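Local structure of hypothetical protein MJ1247 (1JEO) at residues 43-48 with 87-92. The protein catalyses the interconversion of 3-hexulose 6-phosphate and fructose 6-phosphate, as a homotetrameric sugar isomerase of the SIS family. Sequence-based numbering, arbitrary orientation.
Sequences IFIFGV and ILISGS
The Phe46 ring meets Leu88 at its edge, where CD2 of Leu88 lies near the ring plane. Leu88 CD2 comes closest to Phe46 CB, at 3.9 Å, just short of the ring. CG of Phe46 is anti to the backbone N (chi1 -171°), and the ring leads away from strand 85-89. The Phe44 ring also turns away and meets Tyr80 edge-to-face. On the other face of the sheet, Ile45 and Ile87 run alongside each other with their ends in the same direction. Their CD1 atoms are 3.9 Å apart. Ile87 CD1 also reaches CG2 of Ile43 at 4.1 Å. Further along, Ile45 meets Ile89 at a slant, CG2 against CD1.

The backbones pair as parallel strands. Ile87 N donates a hydrogen bond to Phe44 O at 2.8 Å. Phe46 then donates from N to Ile87 O, and its own O accepts from Ile89 N, both at 3.1 Å. Past the last of these bonds the chains part, and one water bridges them. It accepts from Val48 N at 2.8 Å and donates to Ile89 O at 2.7 Å.

Strand 85-89 leads directly into Ser90, Gly91 and Ser92, part of the inferred substrate site. A citrate, probably from the crystallisation liquor, is hydrogen-bonded there by Gly91 N and both serine hydroxyls. This is consistent with a phosphosugar pocket at the strand ends of an SIS fold.

Strand 43-46 runs between strands 69-71 and 85-89 in the parallel sheet. Helices 24-39 and 49-64 pack on the isoleucine face, while helix 96-106 covers Phe46 and Leu88.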
ATOM      1  N   ILE A  43     -10.106   3.006  -6.293  1.00 19.97           N
ATOM      2  CA  ILE A  43      -8.801   2.486  -5.869  1.00 18.88           C
ATOM      3  C   ILE A  43      -8.922   1.018  -5.456  1.00 17.74           C
ATOM      4  O   ILE A  43      -9.761   0.664  -4.628  1.00 17.59           O
ATOM      5  CB  ILE A  43      -8.201   3.331  -4.700  1.00 19.85           C
ATOM      6  CG1 ILE A  43      -8.120   4.807  -5.109  1.00 20.16           C
ATOM      7  CG2 ILE A  43      -6.782   2.845  -4.351  1.00 20.29           C
ATOM      8  CD1 ILE A  43      -8.209   5.769  -3.975  1.00 20.54           C
ATOM      9  N   PHE A  44      -8.075   0.176  -6.047  1.00 18.02           N
ATOM     10  CA  PHE A  44      -8.067  -1.263  -5.777  1.00 17.33           C
ATOM     11  C   PHE A  44      -6.785  -1.709  -5.091  1.00 16.46           C
ATOM     12  O   PHE A  44      -5.689  -1.361  -5.521  1.00 16.14           O
ATOM     13  CB  PHE A  44      -8.237  -2.056  -7.079  1.00 18.29           C
ATOM     14  CG  PHE A  44      -9.590  -1.915  -7.712  1.00 18.84           C
ATOM     15  CD1 PHE A  44      -9.932  -0.751  -8.435  1.00 18.93           C
ATOM     16  CD2 PHE A  44     -10.527  -2.955  -7.618  1.00 19.17           C
ATOM     17  CE1 PHE A  44     -11.193  -0.631  -9.059  1.00 19.09           C
ATOM     18  CE2 PHE A  44     -11.796  -2.847  -8.239  1.00 19.04           C
ATOM     19  CZ  PHE A  44     -12.128  -1.681  -8.961  1.00 19.34           C
ATOM     20  N   ILE A  45      -6.932  -2.462  -4.004  1.00 12.90           N
ATOM     21  CA  ILE A  45      -5.785  -2.967  -3.253  1.00 11.66           C
ATOM     22  C   ILE A  45      -5.802  -4.499  -3.278  1.00 11.25           C
ATOM     23  O   ILE A  45      -6.867  -5.111  -3.196  1.00 11.19           O
ATOM     24  CB  ILE A  45      -5.806  -2.520  -1.744  1.00 22.10           C
ATOM     25  CG1 ILE A  45      -6.250  -1.057  -1.566  1.00 22.81           C
ATOM     26  CG2 ILE A  45      -4.446  -2.789  -1.080  1.00 21.30           C
ATOM     27  CD1 ILE A  45      -5.331   0.002  -2.092  1.00 23.75           C
ATOM     28  N   PHE A  46      -4.619  -5.106  -3.393  1.00 15.60           N
ATOM     29  CA  PHE A  46      -4.482  -6.563  -3.380  1.00 15.29           C
ATOM     30  C   PHE A  46      -3.149  -7.013  -2.788  1.00 15.77           C
ATOM     31  O   PHE A  46      -2.120  -6.345  -2.924  1.00 15.68           O
ATOM     32  CB  PHE A  46      -4.672  -7.190  -4.778  1.00 18.21           C
ATOM     33  CG  PHE A  46      -4.747  -8.710  -4.768  1.00 17.28           C
ATOM     34  CD1 PHE A  46      -5.786  -9.382  -4.078  1.00 17.78           C
ATOM     35  CD2 PHE A  46      -3.759  -9.480  -5.414  1.00 18.00           C
ATOM     36  CE1 PHE A  46      -5.843 -10.803  -4.027  1.00 17.81           C
ATOM     37  CE2 PHE A  46      -3.801 -10.906  -5.373  1.00 16.93           C
ATOM     38  CZ  PHE A  46      -4.850 -11.565  -4.676  1.00 17.19           C
ATOM     39  N   GLY A  47      -3.206  -8.197  -2.187  1.00 15.00           N
ATOM     40  CA  GLY A  47      -2.064  -8.841  -1.581  1.00 15.10           C
ATOM     41  C   GLY A  47      -2.537 -10.200  -1.107  1.00 15.66           C
ATOM     42  O   GLY A  47      -3.738 -10.410  -0.901  1.00 14.68           O
ATOM     43  N   VAL A  48      -1.591 -11.109  -0.902  1.00 13.35           N
ATOM     44  CA  VAL A  48      -1.876 -12.469  -0.442  1.00 14.43           C
ATOM     45  C   VAL A  48      -1.321 -12.624   0.980  1.00 14.93           C
ATOM     46  O   VAL A  48      -0.365 -11.941   1.351  1.00 14.20           O
ATOM     47  CB  VAL A  48      -1.230 -13.522  -1.422  1.00 19.41           C
ATOM     48  CG1 VAL A  48      -1.332 -14.941  -0.885  1.00 19.80           C
ATOM     49  CG2 VAL A  48      -1.911 -13.454  -2.777  1.00 20.42           C
ATOM     50  N   ILE A  87      -3.050  -0.981  -6.366  1.00 13.84           N
ATOM     51  CA  ILE A  87      -1.894  -0.980  -5.473  1.00 14.42           C
ATOM     52  C   ILE A  87      -1.665  -2.434  -5.044  1.00 14.54           C
ATOM     53  O   ILE A  87      -2.567  -3.090  -4.512  1.00 14.63           O
ATOM     54  CB  ILE A  87      -2.103  -0.041  -4.239  1.00 21.51           C
ATOM     55  CG1 ILE A  87      -2.238   1.419  -4.702  1.00 21.60           C
ATOM     56  CG2 ILE A  87      -0.935  -0.170  -3.244  1.00 21.28           C
ATOM     57  CD1 ILE A  87      -2.726   2.399  -3.647  1.00 23.04           C
ATOM     58  N   LEU A  88      -0.466  -2.936  -5.331  1.00 13.77           N
ATOM     59  CA  LEU A  88      -0.080  -4.305  -4.998  1.00 14.31           C
ATOM     60  C   LEU A  88       0.957  -4.324  -3.893  1.00 14.85           C
ATOM     61  O   LEU A  88       1.892  -3.526  -3.899  1.00 14.61           O
ATOM     62  CB  LEU A  88       0.450  -5.035  -6.240  1.00 16.43           C
ATOM     63  CG  LEU A  88      -0.554  -5.208  -7.392  1.00 16.05           C
ATOM     64  CD1 LEU A  88       0.126  -5.699  -8.634  1.00 15.63           C
ATOM     65  CD2 LEU A  88      -1.687  -6.150  -6.997  1.00 15.76           C
ATOM     66  N   ILE A  89       0.727  -5.176  -2.895  1.00 14.80           N
ATOM     67  CA  ILE A  89       1.630  -5.318  -1.752  1.00 15.24           C
ATOM     68  C   ILE A  89       2.120  -6.760  -1.737  1.00 15.50           C
ATOM     69  O   ILE A  89       1.322  -7.692  -1.606  1.00 15.75           O
ATOM     70  CB  ILE A  89       0.915  -4.943  -0.404  1.00 20.57           C
ATOM     71  CG1 ILE A  89       0.429  -3.489  -0.463  1.00 21.13           C
ATOM     72  CG2 ILE A  89       1.877  -5.082   0.797  1.00 20.12           C
ATOM     73  CD1 ILE A  89      -0.676  -3.166   0.485  1.00 21.95           C
ATOM     74  N   SER A  90       3.431  -6.930  -1.912  1.00 15.30           N
ATOM     75  CA  SER A  90       4.058  -8.251  -1.930  1.00 15.99           C
ATOM     76  C   SER A  90       5.503  -8.200  -1.441  1.00 16.46           C
ATOM     77  O   SER A  90       6.275  -7.360  -1.884  1.00 16.68           O
ATOM     78  CB  SER A  90       4.012  -8.835  -3.345  1.00 18.21           C
ATOM     79  OG  SER A  90       4.623 -10.112  -3.390  1.00 18.71           O
ATOM     80  N   GLY A  91       5.865  -9.133  -0.560  1.00 17.02           N
ATOM     81  CA  GLY A  91       7.217  -9.205  -0.019  1.00 17.45           C
ATOM     82  C   GLY A  91       8.290  -9.492  -1.052  1.00 17.73           C
ATOM     83  O   GLY A  91       9.147  -8.648  -1.311  1.00 18.26           O
ATOM     84  N   SER A  92       8.203 -10.656  -1.688  1.00 17.98           N
ATOM     85  CA  SER A  92       9.172 -11.060  -2.702  1.00 18.49           C
ATOM     86  C   SER A  92       8.849 -10.498  -4.081  1.00 18.86           C
ATOM     87  O   SER A  92       9.732 -10.402  -4.932  1.00 18.72           O
ATOM     88  CB  SER A  92       9.239 -12.585  -2.788  1.00 25.39           C
ATOM     89  OG  SER A  92       8.019 -13.118  -3.279  1.00 25.61           O
TER
HETATM   90  O   HOH W   1       0.936 -10.330  -1.747  1.00 20.53           O